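Local coordinates for protein MdcA (Pseudomonas aeruginosa, PDB 5VIT) that probably exchanges the acetyl group on the acyl carrier protein for malonyl, as the alpha subunit of malonate decarboxylase, at residues Pro167-Glu170 against Asp171-Leu175; Val433-Asp437 against Ala438-Ala442. One frame throughout, in Å; residues are numbered along the deposited sequence.

Contact 1. Residues Pro167-Glu170 against Asp171-Leu175; sequences PSTE and DTPAL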
ATOM      1  N   PRO A 167      -4.728 -42.455   1.396  1.00 33.72           N
ATOM      2  CA  PRO A 167      -4.413 -41.043   1.126  1.00 29.08           C
ATOM      3  C   PRO A 167      -5.252 -40.458   0.009  1.00 29.93           C
ATOM      4  O   PRO A 167      -5.391 -39.236  -0.053  1.00 31.11           O
ATOM      5  CB  PRO A 167      -2.937 -41.087   0.727  1.00 28.43           C
ATOM      6  CG  PRO A 167      -2.400 -42.254   1.498  1.00 31.71           C
ATOM      7  CD  PRO A 167      -3.508 -43.285   1.401  1.00 31.36           C
ATOM      8  N   SER A 168      -5.798 -41.320  -0.851  1.00 29.07           N
ATOM      9  CA  SER A 168      -6.604 -40.884  -1.979  1.00 28.69           C
ATOM     10  C   SER A 168      -8.104 -41.030  -1.712  1.00 28.27           C
ATOM     11  O   SER A 168      -8.879 -41.136  -2.654  1.00 24.58           O
ATOM     12  CB  SER A 168      -6.232 -41.669  -3.241  1.00 26.79           C
ATOM     13  OG  SER A 168      -4.843 -41.580  -3.511  1.00 29.94           O
ATOM     14  N   THR A 169      -8.504 -41.050  -0.441  1.00 27.25           N
ATOM     15  CA  THR A 169      -9.934 -41.097  -0.083  1.00 27.00           C
ATOM     16  C   THR A 169     -10.740 -40.003  -0.801  1.00 30.40           C
ATOM     17  O   THR A 169     -11.758 -40.283  -1.450  1.00 26.80           O
ATOM     18  CB  THR A 169     -10.128 -40.947   1.434  1.00 30.74           C
ATOM     19  OG1 THR A 169      -9.543 -42.071   2.110  1.00 28.20           O
ATOM     20  CG2 THR A 169     -11.596 -40.848   1.775  1.00 28.38           C
ATOM     21  N   GLU A 170     -10.272 -38.760  -0.681  1.00 28.37           N
ATOM     22  CA  GLU A 170     -10.789 -37.644  -1.470  1.00 28.86           C
ATOM     23  C   GLU A 170     -12.329 -37.526  -1.470  1.00 28.83           C
ATOM     24  O   GLU A 170     -12.934 -37.370  -0.409  1.00 24.71           O
ATOM     25  CB  GLU A 170     -10.237 -37.744  -2.903  1.00 28.56           C
ATOM     26  CG  GLU A 170      -8.722 -37.468  -2.928  1.00 27.37           C
ATOM     27  CD  GLU A 170      -8.047 -37.649  -4.284  1.00 27.75           C
ATOM     28  OE1 GLU A 170      -8.557 -37.139  -5.305  1.00 28.64           O
ATOM     29  OE2 GLU A 170      -6.972 -38.296  -4.321  1.00 28.70           O
ATOM     30  N   ASP A 171     -12.950 -37.598  -2.647  1.00 25.58           N
ATOM     31  CA  ASP A 171     -14.381 -37.340  -2.751  1.00 26.98           C
ATOM     32  C   ASP A 171     -15.235 -38.574  -2.497  1.00 28.94           C
ATOM     33  O   ASP A 171     -16.462 -38.465  -2.337  1.00 28.32           O
ATOM     34  CB  ASP A 171     -14.800 -36.784  -4.128  1.00 25.95           C
ATOM     35  CG  ASP A 171     -13.758 -35.875  -4.782  1.00 27.78           C
ATOM     36  OD1 ASP A 171     -12.541 -35.962  -4.508  1.00 31.15           O
ATOM     37  OD2 ASP A 171     -14.210 -34.939  -5.486  1.00 31.55           O
ATOM     38  N   THR A 172     -14.591 -39.734  -2.487  1.00 26.16           N
ATOM     39  CA  THR A 172     -15.285 -41.019  -2.559  1.00 30.15           C
ATOM     40  C   THR A 172     -16.416 -41.198  -1.520  1.00 29.15           C
ATOM     41  O   THR A 172     -17.540 -41.520  -1.912  1.00 27.90           O
ATOM     42  CB  THR A 172     -14.275 -42.191  -2.437  1.00 31.32           C
ATOM     43  OG1 THR A 172     -13.255 -42.037  -3.431  1.00 31.79           O
ATOM     44  CG2 THR A 172     -14.973 -43.520  -2.636  1.00 31.12           C
ATOM     45  N   PRO A 173     -16.142 -40.956  -0.218  1.00 27.23           N
ATOM     46  CA  PRO A 173     -17.259 -41.173   0.720  1.00 30.37           C
ATOM     47  C   PRO A 173     -18.438 -40.218   0.473  1.00 29.07           C
ATOM     48  O   PRO A 173     -19.600 -40.586   0.669  1.00 29.71           O
ATOM     49  CB  PRO A 173     -16.630 -40.948   2.104  1.00 26.28           C
ATOM     50  CG  PRO A 173     -15.308 -40.334   1.872  1.00 31.05           C
ATOM     51  CD  PRO A 173     -14.915 -40.474   0.449  1.00 25.36           C
ATOM     52  N   ALA A 174     -18.145 -39.017   0.006  1.00 24.77           N
ATOM     53  CA  ALA A 174     -19.197 -38.078  -0.364  1.00 28.25           C
ATOM     54  C   ALA A 174     -19.990 -38.533  -1.609  1.00 25.73           C
ATOM     55  O   ALA A 174     -21.144 -38.169  -1.780  1.00 24.73           O
ATOM     56  CB  ALA A 174     -18.596 -36.697  -0.606  1.00 23.14           C
ATOM     57  N   LEU A 175     -19.348 -39.288  -2.493  1.00 27.67           N
ATOM     58  CA  LEU A 175     -19.972 -39.694  -3.749  1.00 28.44           C
ATOM     59  C   LEU A 175     -20.751 -40.987  -3.563  1.00 26.24           C
ATOM     60  O   LEU A 175     -21.818 -41.187  -4.146  1.00 25.22           O
ATOM     61  CB  LEU A 175     -18.917 -39.882  -4.842  1.00 25.21           C
ATOM     62  CG  LEU A 175     -18.165 -38.627  -5.290  1.00 31.11           C
ATOM     63  CD1 LEU A 175     -17.130 -39.000  -6.370  1.00 26.76           C
ATOM     64  CD2 LEU A 175     -19.132 -37.545  -5.793  1.00 23.77           C
TER

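Contact 2. Residues Val433-Asp437 against Ala438-Ala442; sequences VERLD and ALEVA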
ATOM      1  N   VAL A 433      -9.636  -6.196 -16.108  1.00 27.34           N
ATOM      2  CA  VAL A 433     -10.314  -5.818 -17.352  1.00 27.94           C
ATOM      3  C   VAL A 433     -11.595  -5.030 -17.069  1.00 30.20           C
ATOM      4  O   VAL A 433     -12.161  -5.121 -15.978  1.00 21.97           O
ATOM      5  CB  VAL A 433     -10.667  -7.060 -18.190  1.00 27.76           C
ATOM      6  CG1 VAL A 433      -9.408  -7.806 -18.602  1.00 25.47           C
ATOM      7  CG2 VAL A 433     -11.578  -7.980 -17.387  1.00 27.90           C
ATOM      8  N   GLU A 434     -12.049  -4.265 -18.059  1.00 28.22           N
ATOM      9  CA  GLU A 434     -13.302  -3.518 -17.939  1.00 29.44           C
ATOM     10  C   GLU A 434     -14.531  -4.433 -17.918  1.00 27.34           C
ATOM     11  O   GLU A 434     -15.541  -4.089 -17.318  1.00 35.61           O
ATOM     12  CB  GLU A 434     -13.388  -2.493 -19.081  1.00 33.02           C
ATOM     13  CG  GLU A 434     -12.078  -1.714 -19.172  1.00 39.57           C
ATOM     14  CD  GLU A 434     -12.069  -0.607 -20.192  1.00 47.11           C
ATOM     15  OE1 GLU A 434     -12.503   0.516 -19.857  1.00 49.22           O
ATOM     16  OE2 GLU A 434     -11.595  -0.863 -21.321  1.00 49.65           O
ATOM     17  N   ARG A 435     -14.428  -5.598 -18.551  1.00 26.97           N
ATOM     18  CA  ARG A 435     -15.504  -6.605 -18.572  1.00 31.99           C
ATOM     19  C   ARG A 435     -14.934  -8.016 -18.602  1.00 29.07           C
ATOM     20  O   ARG A 435     -14.091  -8.335 -19.440  1.00 30.04           O
ATOM     21  CB  ARG A 435     -16.428  -6.425 -19.788  1.00 38.44           C
ATOM     22  CG  ARG A 435     -17.623  -5.508 -19.579  1.00 46.06           C
ATOM     23  CD  ARG A 435     -18.330  -5.215 -20.915  1.00 54.88           C
ATOM     24  NE  ARG A 435     -18.613  -6.451 -21.652  1.00 60.49           N
ATOM     25  CZ  ARG A 435     -19.790  -7.079 -21.672  1.00 55.95           C
ATOM     26  NH1 ARG A 435     -20.834  -6.591 -21.002  1.00 47.34           N
ATOM     27  NH2 ARG A 435     -19.920  -8.202 -22.373  1.00 47.96           N
ATOM     28  N   LEU A 436     -15.402  -8.856 -17.691  1.00 31.62           N
ATOM     29  CA  LEU A 436     -15.039 -10.265 -17.663  1.00 29.59           C
ATOM     30  C   LEU A 436     -15.445 -10.952 -18.963  1.00 32.90           C
ATOM     31  O   LEU A 436     -16.543 -10.740 -19.465  1.00 28.48           O
ATOM     32  CB  LEU A 436     -15.720 -10.970 -16.489  1.00 33.08           C
ATOM     33  CG  LEU A 436     -15.436 -10.514 -15.064  1.00 31.31           C
ATOM     34  CD1 LEU A 436     -16.386 -11.233 -14.111  1.00 26.72           C
ATOM     35  CD2 LEU A 436     -13.977 -10.798 -14.695  1.00 27.82           C
ATOM     36  N   ASP A 437     -14.554 -11.775 -19.500  1.00 32.15           N
ATOM     37  CA  ASP A 437     -14.904 -12.675 -20.587  1.00 33.32           C
ATOM     38  C   ASP A 437     -16.182 -13.449 -20.258  1.00 33.48           C
ATOM     39  O   ASP A 437     -16.972 -13.775 -21.149  1.00 32.24           O
ATOM     40  CB  ASP A 437     -13.764 -13.667 -20.852  1.00 34.32           C
ATOM     41  CG  ASP A 437     -12.652 -13.081 -21.689  1.00 33.68           C
ATOM     42  OD1 ASP A 437     -12.517 -11.840 -21.718  1.00 34.70           O
ATOM     43  OD2 ASP A 437     -11.907 -13.875 -22.314  1.00 38.55           O
ATOM     44  N   ALA A 438     -16.371 -13.738 -18.970  1.00 34.63           N
ATOM     45  CA  ALA A 438     -17.495 -14.558 -18.503  1.00 33.46           C
ATOM     46  C   ALA A 438     -18.871 -14.050 -18.952  1.00 32.70           C
ATOM     47  O   ALA A 438     -19.810 -14.842 -19.076  1.00 32.35           O
ATOM     48  CB  ALA A 438     -17.455 -14.664 -16.988  1.00 24.99           C
ATOM     49  N   LEU A 439     -18.997 -12.741 -19.169  1.00 29.39           N
ATOM     50  CA  LEU A 439     -20.277 -12.163 -19.588  1.00 36.61           C
ATOM     51  C   LEU A 439     -20.693 -12.684 -20.964  1.00 37.45           C
ATOM     52  O   LEU A 439     -21.812 -13.182 -21.131  1.00 31.63           O
ATOM     53  CB  LEU A 439     -20.209 -10.634 -19.606  1.00 39.06           C
ATOM     54  CG  LEU A 439     -20.063  -9.979 -18.233  1.00 41.86           C
ATOM     55  CD1 LEU A 439     -20.265  -8.486 -18.354  1.00 44.54           C
ATOM     56  CD2 LEU A 439     -21.087 -10.552 -17.310  1.00 37.54           C
ATOM     57  N   GLU A 440     -19.777 -12.591 -21.931  1.00 38.25           N
ATOM     58  CA  GLU A 440     -20.017 -13.099 -23.282  1.00 38.41           C
ATOM     59  C   GLU A 440     -20.123 -14.616 -23.330  1.00 39.87           C
ATOM     60  O   GLU A 440     -20.897 -15.158 -24.104  1.00 37.14           O
ATOM     61  CB  GLU A 440     -18.922 -12.637 -24.236  1.00 38.09           C
ATOM     62  CG  GLU A 440     -19.387 -11.556 -25.176  1.00 52.22           C
ATOM     63  CD  GLU A 440     -20.643 -11.957 -25.944  1.00 51.65           C
ATOM     64  OE1 GLU A 440     -20.631 -13.013 -26.621  1.00 50.62           O
ATOM     65  OE2 GLU A 440     -21.644 -11.212 -25.855  1.00 51.78           O
ATOM     66  N   VAL A 441     -19.354 -15.307 -22.500  1.00 37.31           N
ATOM     67  CA  VAL A 441     -19.486 -16.751 -22.429  1.00 37.42           C
ATOM     68  C   VAL A 441     -20.910 -17.146 -22.008  1.00 42.18           C
ATOM     69  O   VAL A 441     -21.498 -18.084 -22.554  1.00 39.94           O
ATOM     70  CB  VAL A 441     -18.467 -17.349 -21.466  1.00 35.11           C
ATOM     71  CG1 VAL A 441     -18.725 -18.835 -21.271  1.00 34.88           C
ATOM     72  CG2 VAL A 441     -17.064 -17.119 -22.012  1.00 36.78           C
ATOM     73  N   ALA A 442     -21.478 -16.405 -21.064  1.00 38.53           N
ATOM     74  CA  ALA A 442     -22.824 -16.714 -20.610  1.00 39.97           C
ATOM     75  C   ALA A 442     -23.818 -16.517 -21.752  1.00 42.01           C
ATOM     76  O   ALA A 442     -24.695 -17.369 -21.982  1.00 37.74           O
ATOM     77  CB  ALA A 442     -23.205 -15.867 -19.408  1.00 29.57           C
TER
HETATM   78  O   HOH W   1     -17.760 -10.248 -21.984  1.00 35.75           O

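Contact 1. Residues Pro167-Glu170 against Asp171-Leu175
A type II' beta turn from Thr169 to Thr172 leads the chain into helix 172-180, and its closing bond runs from Thr172 N to Thr169 O at 3.1 Å. The amide lies 15° from the carbonyl plane, and the N-H...O angle is 151°. Glu170, at the first corner, takes the positive phi of 49° that this turn type requires. On one flank, Thr169 CG2 stands anti to the backbone N and meets Pro173 CD at 3.6 Å, with CG close by, the two side chains crossing at about a right angle. Thr169 OG1, on the other branch, bonds instead to Gly166 O. The acids at the corners sit close, with Glu170 OE1 4.2 Å from Asp171 OD1, and Asp171 OD1 also packs against Glu170 CB at 3.3 Å. Their like charges are probably eased by outside partners: Arg341 forms a salt bridge with Asp171 OD1, Tyr138 OH bonds to Asp171 OD2, and Lys61 N bonds to Glu170 OE1. Thr172 OG1, bonded to Glu56 OE2 and Lys61 NZ, joins the same buried polar network. The whole is a type II' turn leading into a helix, with Pro173 directly after the turn's last residue.

Contact 2. Residues Val433-Asp437 against Ala438-Ala442
Leu436 O and Asp437 O receive the backbone amides of Leu439 and Val441 where the chain from strand 432-433 enters helix 437-445, making this the N-terminal turn of a helix. Ala438 comes first, its CB resting 4.1 Å from Leu436 CB in a small apolar contact on the buried side; Leu436 also packs on Gln361 and Asp363 of strand 361-363. Leu439 follows. Its N donates to Leu436 O at 3.2 Å, a nearly straight bond at hydrogen (162°) although the amide stands well above the carbonyl plane. The Leu439 side chain, with CG anti to its carbonyl carbon (chi1 -68°), crosses Arg435 at about a right angle and sets CD1 over one face of the guanidinium, 3.3 Å from NH1 and offset toward the rim. Arg435 reaches it by bending at chi3 (50°). Next, the CG of Glu440 lies near the plane of that guanidinium, at its edge. The Glu440 carboxylate turns along the helix to Arg443, with which it forms a salt bridge, and to Gln444. Val441 N then bonds to Asp437 O at 3.1 Å, in the carbonyl plane, and Val441 CG2 lies 3.5 Å from the same oxygen. Asp437 itself is anchored outside the helix, through OD2 to Arg373 N. A water bridges the entrance: it donates to Leu436 O at 2.8 Å, accepts from Glu440 N at 3.1 Å, and takes a weak bond from Arg435 NH2 at 3.0 Å.

Contact 1 precedes contact 2 along the chain, and both are helix entries: contact 1 opens helix 172-180 and contact 2 opens helix 437-445. Their centres are 34 Å apart, with about 23 Å between nearest atoms, on opposite sides of the chain's centre. Each belongs to a different half of the fold. Helix 172-180 joins strand 163-164 to strand 185-190 of the all-parallel sheet, whereas helix 437-445 lies between strands 416-420 and 461-464 of the mixed sheet. Contact 1 is buried, and through Arg341 and Ser339 it also reaches the part of the chain that carries the second sheet; contact 2 is partly exposed and farther from the centre.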